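Local atomic coordinates of saframycin Mx1 synthetase B (PDB entry 3LNV), a protein that belongs to the AMP-binding enzymes of the ANL clan, with a large N-terminal part and a smaller C-terminal domain. Residues Ala170-Thr175 and Gly184-His189; Asp66-Leu71 and Ile118-Ala123; Leu70-Gly75 and Ala92-Pro97. All coordinates share one frame; numbering follows the deposited sequence.

Contact 1: Ala170-Thr175 and Gly184-His189; sequences AFLQYT and GVMVSH. With POP (pyrophosphate 2-), chain C.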
loop_
_atom_site.group_PDB
_atom_site.type_symbol
_atom_site.label_atom_id
_atom_site.label_comp_id
_atom_site.label_asym_id
_atom_site.label_seq_id
_atom_site.Cartn_x
_atom_site.Cartn_y
_atom_site.Cartn_z
ATOM N N ALA A 170 -1.912 15.990 10.693
ATOM C CA ALA A 170 -0.455 15.775 10.521
ATOM C C ALA A 170 -0.116 15.571 9.048
ATOM O O ALA A 170 0.836 16.151 8.519
ATOM C CB ALA A 170 -0.028 14.548 11.328
ATOM N N PHE A 171 -0.881 14.725 8.369
ATOM C CA PHE A 171 -0.648 14.548 6.934
ATOM C C PHE A 171 -1.889 14.146 6.169
ATOM O O PHE A 171 -2.908 13.701 6.757
ATOM C CB PHE A 171 0.496 13.547 6.689
ATOM C CG PHE A 171 0.211 12.162 7.200
ATOM C CD1 PHE A 171 -0.023 11.122 6.321
ATOM C CD2 PHE A 171 0.205 11.900 8.560
ATOM C CE1 PHE A 171 -0.293 9.834 6.800
ATOM C CE2 PHE A 171 -0.058 10.610 9.044
ATOM C CZ PHE A 171 -0.300 9.591 8.155
ATOM N N LEU A 172 -1.839 14.299 4.852
ATOM C CA LEU A 172 -2.922 13.735 4.047
ATOM C C LEU A 172 -2.448 12.417 3.425
ATOM O O LEU A 172 -1.332 12.329 2.938
ATOM C CB LEU A 172 -3.340 14.694 2.924
ATOM C CG LEU A 172 -3.838 16.101 3.242
ATOM C CD1 LEU A 172 -4.307 16.825 1.952
ATOM C CD2 LEU A 172 -4.973 16.049 4.279
ATOM N N GLN A 173 -3.284 11.389 3.420
ATOM C CA GLN A 173 -2.925 10.218 2.608
ATOM C C GLN A 173 -4.011 9.910 1.592
ATOM O O GLN A 173 -5.152 9.606 1.946
ATOM C CB GLN A 173 -2.489 8.976 3.428
ATOM C CG GLN A 173 -3.372 8.556 4.578
ATOM C CD GLN A 173 -3.146 7.088 5.042
ATOM O OE1 GLN A 173 -2.393 6.314 4.428
ATOM N NE2 GLN A 173 -3.842 6.704 6.107
ATOM N N TYR A 174 -3.643 10.034 0.326
ATOM C CA TYR A 174 -4.553 9.798 -0.780
ATOM C C TYR A 174 -4.806 8.333 -1.040
ATOM O O TYR A 174 -3.867 7.573 -1.278
ATOM C CB TYR A 174 -4.034 10.489 -2.039
ATOM C CG TYR A 174 -4.301 11.954 -1.948
ATOM C CD1 TYR A 174 -3.374 12.806 -1.373
ATOM C CD2 TYR A 174 -5.520 12.473 -2.356
ATOM C CE1 TYR A 174 -3.637 14.146 -1.232
ATOM C CE2 TYR A 174 -5.791 13.810 -2.235
ATOM C CZ TYR A 174 -4.853 14.640 -1.676
ATOM O OH TYR A 174 -5.126 15.972 -1.553
ATOM N N THR A 175 -6.081 7.941 -1.009
ATOM C CA THR A 175 -6.431 6.522 -1.148
ATOM C C THR A 175 -5.770 5.909 -2.388
ATOM O O THR A 175 -5.327 6.630 -3.296
ATOM C CB THR A 175 -7.975 6.265 -1.105
ATOM O OG1 THR A 175 -8.639 7.054 -2.089
ATOM C CG2 THR A 175 -8.537 6.634 0.253
ATOM N N GLY A 184 -8.062 12.798 -0.183
ATOM C CA GLY A 184 -6.933 12.953 0.715
ATOM C C GLY A 184 -7.390 12.738 2.137
ATOM O O GLY A 184 -7.936 13.635 2.771
ATOM N N VAL A 185 -7.187 11.530 2.641
ATOM C CA VAL A 185 -7.539 11.236 4.031
ATOM C C VAL A 185 -6.771 12.106 5.025
ATOM O O VAL A 185 -5.551 12.150 5.017
ATOM C CB VAL A 185 -7.311 9.756 4.360
ATOM C CG1 VAL A 185 -7.665 9.484 5.793
ATOM C CG2 VAL A 185 -8.172 8.882 3.458
HETATM N N MSE A 186 -7.498 12.764 5.916
HETATM C CA MSE A 186 -6.893 13.682 6.874
HETATM C C MSE A 186 -6.520 12.961 8.181
HETATM O O MSE A 186 -7.375 12.671 9.001
HETATM C CB MSE A 186 -7.879 14.826 7.165
HETATM C CG MSE A 186 -8.342 15.559 5.922
HETATM SE SE MSE A 186 -10.053 16.538 6.185
HETATM C CE MSE A 186 -9.584 17.528 7.791
ATOM N N VAL A 187 -5.232 12.707 8.377
ATOM C CA VAL A 187 -4.777 11.953 9.529
ATOM C C VAL A 187 -4.247 12.914 10.587
ATOM O O VAL A 187 -3.260 13.611 10.366
ATOM C CB VAL A 187 -3.737 10.897 9.094
ATOM C CG1 VAL A 187 -3.187 10.127 10.295
ATOM C CG2 VAL A 187 -4.401 9.921 8.092
ATOM N N SER A 188 -4.937 12.979 11.722
ATOM C CA SER A 188 -4.540 13.895 12.780
ATOM C C SER A 188 -3.353 13.318 13.561
ATOM O O SER A 188 -3.046 12.123 13.465
ATOM C CB SER A 188 -5.722 14.170 13.728
ATOM O OG SER A 188 -5.949 13.090 14.647
ATOM N N HIS A 189 -2.680 14.162 14.335
ATOM C CA HIS A 189 -1.608 13.654 15.195
ATOM C C HIS A 189 -2.122 12.532 16.145
ATOM O O HIS A 189 -1.465 11.518 16.356
ATOM C CB HIS A 189 -0.950 14.810 15.970
ATOM C CG HIS A 189 0.030 15.599 15.145
ATOM N ND1 HIS A 189 1.286 15.124 14.826
ATOM C CD2 HIS A 189 -0.073 16.811 14.552
ATOM C CE1 HIS A 189 1.923 16.020 14.092
ATOM N NE2 HIS A 189 1.118 17.052 13.903
HETATM P P1 POP C . -10.122 3.553 -2.616
HETATM O O1 POP C . -8.819 2.825 -2.346
HETATM O O2 POP C . -9.899 4.801 -3.437
HETATM O O3 POP C . -11.058 2.722 -3.463
HETATM O O POP C . -10.809 4.040 -1.237
HETATM P P2 POP C . -11.028 3.360 0.215
HETATM O O4 POP C . -9.776 3.560 1.096
HETATM O O5 POP C . -11.397 1.891 0.187
HETATM O O6 POP C . -12.235 4.107 0.756
#
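Val187 O takes two backbone N-H groups, from Ala170 N at 2.8 Å and from Phe171 N at 3.3 Å. Two residues facing one make this a classic beta bulge in the antiparallel hairpin of strands 169-174 and 184-188. Beyond it the pairing continues: Phe171 and Val187 form a hydrogen-bonded pair, and so do Gln173 and Val185. The bond from Val185 N to Gln173 O is bent (141° at the hydrogen), and its donor stands above the carbonyl plane. At the bulge end, Ala170 CB sits over the centre of the His189 ring, 3.6 Å from the centroid. Phe171 has its CG between the backbone N and the carbonyl carbon (chi1 63°), and the ring leans along its neighbour. Val187 CB lies over one ring face, nearer the rim, and Val187 CG1 comes to 3.4 Å from Phe171 CE2. Gln173 lies beside Val185 and crosses Val187, where its CG and NE2 approach CG2. On the other face Gly184 CA lies over the Tyr174 ring, 3.5 Å from its centroid, and Gly184 N is 3.2 Å from Tyr174 CE2. Tyr174 OH is hydrogen-bonded to Asn113 ND2. Past the strand, Thr175 OG1 donates a 2.9 Å hydrogen bond to pyrophosphate O2. The loop that starts here is consistent with the Ser/Thr/Gly-rich phosphate-binding loop of this family. Both ends of the buried Gln173 amide are thus satisfied, by Thr333 O and Asp220 N, while the hairpin presents a hydroxyl to the bound anion where its connecting loop begins.

Contact 2: Asp66-Leu71 and Ile118-Ala123; sequences DRVLLL and IVLMIA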
loop_
_atom_site.group_PDB
_atom_site.type_symbol
_atom_site.label_atom_id
_atom_site.label_comp_id
_atom_site.label_asym_id
_atom_site.label_seq_id
_atom_site.Cartn_x
_atom_site.Cartn_y
_atom_site.Cartn_z
ATOM N N ASP A 66 -0.694 24.749 6.645
ATOM C CA ASP A 66 -0.383 24.777 5.220
ATOM C C ASP A 66 -0.025 23.370 4.778
ATOM O O ASP A 66 0.564 22.617 5.550
ATOM C CB ASP A 66 0.812 25.693 4.910
ATOM C CG ASP A 66 0.465 27.180 4.922
ATOM O OD1 ASP A 66 -0.726 27.535 5.058
ATOM O OD2 ASP A 66 1.402 28.004 4.783
ATOM N N ARG A 67 -0.406 23.003 3.555
ATOM C CA ARG A 67 0.004 21.716 3.003
ATOM C C ARG A 67 1.364 21.856 2.331
ATOM O O ARG A 67 1.624 22.853 1.646
ATOM C CB ARG A 67 -1.017 21.201 1.978
ATOM C CG ARG A 67 -2.213 20.448 2.589
ATOM C CD ARG A 67 -3.137 21.409 3.367
ATOM N NE ARG A 67 -3.761 22.380 2.463
ATOM C CZ ARG A 67 -4.145 23.610 2.801
ATOM N NH1 ARG A 67 -3.966 24.057 4.034
ATOM N NH2 ARG A 67 -4.723 24.406 1.887
ATOM N N VAL A 68 2.222 20.851 2.493
ATOM C CA VAL A 68 3.474 20.826 1.752
ATOM C C VAL A 68 3.566 19.516 0.963
ATOM O O VAL A 68 3.462 18.424 1.539
ATOM C CB VAL A 68 4.674 20.939 2.702
ATOM C CG1 VAL A 68 5.977 20.798 1.932
ATOM C CG2 VAL A 68 4.621 22.251 3.500
ATOM N N LEU A 69 3.728 19.615 -0.354
ATOM C CA LEU A 69 3.777 18.419 -1.198
ATOM C C LEU A 69 5.164 17.760 -1.147
ATOM O O LEU A 69 6.185 18.443 -1.157
ATOM C CB LEU A 69 3.429 18.792 -2.637
ATOM C CG LEU A 69 3.148 17.634 -3.601
ATOM C CD1 LEU A 69 1.752 17.013 -3.374
ATOM C CD2 LEU A 69 3.281 18.153 -5.025
ATOM N N LEU A 70 5.198 16.434 -1.096
ATOM C CA LEU A 70 6.472 15.720 -1.089
ATOM C C LEU A 70 6.448 14.741 -2.249
ATOM O O LEU A 70 5.605 13.853 -2.297
ATOM C CB LEU A 70 6.679 14.970 0.242
ATOM C CG LEU A 70 6.467 15.766 1.534
ATOM C CD1 LEU A 70 6.459 14.850 2.776
ATOM C CD2 LEU A 70 7.503 16.907 1.700
ATOM N N LEU A 71 7.337 14.926 -3.209
ATOM C CA LEU A 71 7.505 13.910 -4.252
ATOM C C LEU A 71 8.246 12.707 -3.659
ATOM O O LEU A 71 9.483 12.709 -3.573
ATOM C CB LEU A 71 8.298 14.480 -5.429
ATOM C CG LEU A 71 7.533 15.319 -6.437
ATOM C CD1 LEU A 71 8.223 15.215 -7.762
ATOM C CD2 LEU A 71 6.111 14.821 -6.558
ATOM N N ILE A 118 4.255 24.886 -0.950
ATOM C CA ILE A 118 5.624 24.512 -1.352
ATOM C C ILE A 118 5.627 23.029 -1.711
ATOM O O ILE A 118 4.812 22.259 -1.169
ATOM C CB ILE A 118 6.623 24.748 -0.200
ATOM C CG1 ILE A 118 6.808 26.241 0.091
ATOM C CG2 ILE A 118 7.991 24.115 -0.507
ATOM C CD1 ILE A 118 7.391 26.504 1.493
ATOM N N VAL A 119 6.503 22.625 -2.630
ATOM C CA VAL A 119 6.756 21.202 -2.872
ATOM C C VAL A 119 8.237 20.848 -2.617
ATOM O O VAL A 119 9.145 21.571 -3.042
ATOM C CB VAL A 119 6.341 20.762 -4.312
ATOM C CG1 VAL A 119 7.044 21.606 -5.352
ATOM C CG2 VAL A 119 6.661 19.265 -4.544
ATOM N N LEU A 120 8.493 19.741 -1.924
ATOM C CA LEU A 120 9.876 19.300 -1.694
ATOM C C LEU A 120 10.182 18.082 -2.534
ATOM O O LEU A 120 9.333 17.208 -2.675
ATOM C CB LEU A 120 10.100 18.954 -0.223
ATOM C CG LEU A 120 10.302 20.075 0.779
ATOM C CD1 LEU A 120 9.281 21.113 0.541
ATOM C CD2 LEU A 120 10.163 19.524 2.211
HETATM N N MSE A 121 11.409 17.991 -3.044
HETATM C CA MSE A 121 11.802 16.850 -3.877
HETATM C C MSE A 121 13.331 16.746 -3.994
HETATM O O MSE A 121 14.033 17.706 -3.698
HETATM C CB MSE A 121 11.190 16.990 -5.285
HETATM C CG MSE A 121 11.718 18.184 -6.076
HETATM SE SE MSE A 121 10.885 18.409 -7.874
HETATM C CE MSE A 121 9.038 18.876 -7.356
ATOM N N ILE A 122 13.850 15.591 -4.422
ATOM C CA ILE A 122 15.315 15.443 -4.539
ATOM C C ILE A 122 15.843 16.149 -5.785
ATOM O O ILE A 122 15.108 16.339 -6.759
ATOM C CB ILE A 122 15.773 13.982 -4.603
ATOM C CG1 ILE A 122 15.222 13.318 -5.879
ATOM C CG2 ILE A 122 15.377 13.237 -3.328
ATOM C CD1 ILE A 122 15.752 11.916 -6.147
ATOM N N ALA A 123 17.120 16.518 -5.755
ATOM C CA ALA A 123 17.741 17.294 -6.827
ATOM C C ALA A 123 17.485 16.665 -8.193
ATOM O O ALA A 123 17.203 17.362 -9.168
ATOM C CB ALA A 123 19.239 17.434 -6.577
HETATM O O HOH W 1 11.888 13.741 -5.119
#
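Leu69 lies beside Val119 in a parallel strand pair, and both side chains point the same way. Its CB meets Val119 CG2 at 3.8 Å. CG, anti to the backbone N (chi1 -168°), follows along the same methyl. At the tip, CD2 closes to 3.6 Å from Val119 CG2, while CD1 turns to strand 91-95. Leu71 continues this face. Its CD1 meets the selenomethionine methyl, Met121 CE, at 3.8 Å, because the Met121 chain bends at chi3 (67°) and brings CE back to the leucine. On the opposite face Leu120 spreads its two methyls: CD1 touches Val68 CG1 at 3.6 Å and CD2 touches Leu70 CD2 at 3.8 Å. The backbones are joined by Leu69 N to Ile118 O, Leu120 N to Leu69 O at 2.8 Å, and Leu71 N to Leu120 O. Where the strands end, a water donates to Leu71 O and accepts from Ile122 N, and so continues the link beyond the ladder. The two strands are neighbours in a mixed sheet ordered 91-95, 67-71, 118-121, 143-147, 139-140. Helix 76-87 packs on the face of Val68 and Leu70, and Phe140 of strand 139-140 covers Leu69, Val119 and Met121.

Contact 3: Leu70-Gly75 and Ala92-Pro97; sequences LLFAPG and AVPIYP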
loop_
_atom_site.group_PDB
_atom_site.type_symbol
_atom_site.label_atom_id
_atom_site.label_comp_id
_atom_site.label_asym_id
_atom_site.label_seq_id
_atom_site.Cartn_x
_atom_site.Cartn_y
_atom_site.Cartn_z
ATOM N N LEU A 70 5.198 16.434 -1.096
ATOM C CA LEU A 70 6.472 15.720 -1.089
ATOM C C LEU A 70 6.448 14.741 -2.249
ATOM O O LEU A 70 5.605 13.853 -2.297
ATOM C CB LEU A 70 6.679 14.970 0.242
ATOM C CG LEU A 70 6.467 15.766 1.534
ATOM C CD1 LEU A 70 6.459 14.850 2.776
ATOM C CD2 LEU A 70 7.503 16.907 1.700
ATOM N N LEU A 71 7.337 14.926 -3.209
ATOM C CA LEU A 71 7.505 13.910 -4.252
ATOM C C LEU A 71 8.246 12.707 -3.659
ATOM O O LEU A 71 9.483 12.709 -3.573
ATOM C CB LEU A 71 8.298 14.480 -5.429
ATOM C CG LEU A 71 7.533 15.319 -6.437
ATOM C CD1 LEU A 71 8.223 15.215 -7.762
ATOM C CD2 LEU A 71 6.111 14.821 -6.558
ATOM N N PHE A 72 7.505 11.676 -3.243
ATOM C CA PHE A 72 8.096 10.661 -2.361
ATOM C C PHE A 72 8.977 9.608 -3.048
ATOM O O PHE A 72 8.633 8.416 -3.086
ATOM C CB PHE A 72 7.031 9.986 -1.474
ATOM C CG PHE A 72 7.471 9.789 -0.047
ATOM C CD1 PHE A 72 8.458 8.869 0.266
ATOM C CD2 PHE A 72 6.926 10.544 0.975
ATOM C CE1 PHE A 72 8.854 8.675 1.545
ATOM C CE2 PHE A 72 7.342 10.362 2.288
ATOM C CZ PHE A 72 8.307 9.424 2.572
ATOM N N ALA A 73 10.118 10.051 -3.573
ATOM C CA ALA A 73 11.182 9.134 -3.987
ATOM C C ALA A 73 11.596 8.297 -2.774
ATOM O O ALA A 73 11.934 8.858 -1.739
ATOM C CB ALA A 73 12.367 9.919 -4.503
ATOM N N PRO A 74 11.557 6.953 -2.887
ATOM C CA PRO A 74 11.882 6.162 -1.689
ATOM C C PRO A 74 13.301 6.418 -1.229
ATOM O O PRO A 74 14.232 6.429 -2.024
ATOM C CB PRO A 74 11.710 4.707 -2.157
ATOM C CG PRO A 74 10.738 4.799 -3.307
ATOM C CD PRO A 74 11.092 6.104 -4.002
ATOM N N GLY A 75 13.466 6.659 0.061
ATOM C CA GLY A 75 14.785 6.931 0.589
ATOM C C GLY A 75 14.708 7.672 1.900
ATOM O O GLY A 75 13.630 7.982 2.380
ATOM N N ALA A 92 1.881 17.373 5.760
ATOM C CA ALA A 92 2.613 16.724 4.689
ATOM C C ALA A 92 1.679 16.083 3.674
ATOM O O ALA A 92 0.670 15.481 4.046
ATOM C CB ALA A 92 3.534 15.643 5.272
ATOM N N VAL A 93 2.041 16.155 2.395
ATOM C CA VAL A 93 1.263 15.494 1.355
ATOM C C VAL A 93 2.183 14.650 0.464
ATOM O O VAL A 93 2.701 15.123 -0.544
ATOM C CB VAL A 93 0.471 16.504 0.501
ATOM C CG1 VAL A 93 -0.442 15.762 -0.473
ATOM C CG2 VAL A 93 -0.348 17.469 1.418
ATOM N N PRO A 94 2.415 13.397 0.865
ATOM C CA PRO A 94 3.346 12.517 0.149
ATOM C C PRO A 94 2.719 12.019 -1.145
ATOM O O PRO A 94 1.587 11.531 -1.116
ATOM C CB PRO A 94 3.529 11.329 1.111
ATOM C CG PRO A 94 2.930 11.731 2.382
ATOM C CD PRO A 94 1.955 12.823 2.136
ATOM N N ILE A 95 3.420 12.145 -2.263
ATOM C CA ILE A 95 2.920 11.498 -3.476
ATOM C C ILE A 95 3.997 10.713 -4.209
ATOM O O ILE A 95 5.162 11.074 -4.177
ATOM C CB ILE A 95 2.239 12.486 -4.446
ATOM C CG1 ILE A 95 3.268 13.460 -5.034
ATOM C CG2 ILE A 95 1.080 13.206 -3.739
ATOM C CD1 ILE A 95 2.754 14.259 -6.220
ATOM N N TYR A 96 3.579 9.634 -4.855
ATOM C CA TYR A 96 4.433 8.862 -5.760
ATOM C C TYR A 96 4.991 9.819 -6.802
ATOM O O TYR A 96 4.232 10.523 -7.450
ATOM C CB TYR A 96 3.557 7.793 -6.437
ATOM C CG TYR A 96 4.272 6.797 -7.333
ATOM C CD1 TYR A 96 5.379 6.088 -6.876
ATOM C CD2 TYR A 96 3.810 6.540 -8.627
ATOM C CE1 TYR A 96 6.031 5.159 -7.686
ATOM C CE2 TYR A 96 4.454 5.608 -9.449
ATOM C CZ TYR A 96 5.568 4.921 -8.972
ATOM O OH TYR A 96 6.212 3.992 -9.768
ATOM N N PRO A 97 6.313 9.883 -6.968
ATOM C CA PRO A 97 6.759 10.760 -8.062
ATOM C C PRO A 97 6.276 10.209 -9.415
ATOM O O PRO A 97 6.389 9.010 -9.647
ATOM C CB PRO A 97 8.289 10.673 -7.980
ATOM C CG PRO A 97 8.596 10.170 -6.594
ATOM C CD PRO A 97 7.438 9.267 -6.248
#
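The beta-alpha-beta unit of strand 67-71, helix 76-87 and strand 91-95 closes here, where its two parallel strands meet. Ile95 is gripped at both ends of its backbone: its N donates to Leu70 O, and its O accepts from Phe72 N at 2.6 Å. Before it, Leu70 N bonds to Val93 O from 46° above the carbonyl plane. Leu71 CD2 is pressed to 3.4 Å from Ile95 CD1, tighter than usual for two methyls. With chi1 at 68°, Ile95 CG1 is tucked over its own backbone and its CD1 swings to the leucine. On the other face Leu70 CD1 meets Ala92 CB. Phe72 lies beside Pro94, its CD2 3.5 Å from Pro94 CB. Phe72 is the centre of an inverse gamma turn closed by Ala73 N to Leu71 O at 2.7 Å. The Pro97 ring packs on this turn, with its CG 3.4 Å from Ala73 N and its CD 3.5 Å from Phe72 O. Val93 O and Ile95 N and O make this strand's bonds to strand 67-71; Pro94, having no N-H, offers none toward its other neighbour. Where regular pairing ends, proline carbon against the turned backbone continues the contact.

How the contacts relate
Contacts 2 and 3 lie in one sheet and share Leu70 and Leu71. Their centres are about 8 Å apart. Strand 67-71 is the middle strand of the three, with 118-121 on one edge and 91-95 on the other. Contact 1 comes later in the chain and is a separate hairpin, with its centre about 14 Å from that of contact 3 and about 15 Å from that of contact 2. Strand 91-95 joins it to the others: Leu172 N lies 2.9 Å from Ala92 O, a probable hydrogen bond. Leu172 CD1 also packs on Arg67 CG of strand 67-71. All belong to the AMP-binding enzyme part of the chain. The parallel strands are therefore tied directly to the hairpin whose end meets the pyrophosphate.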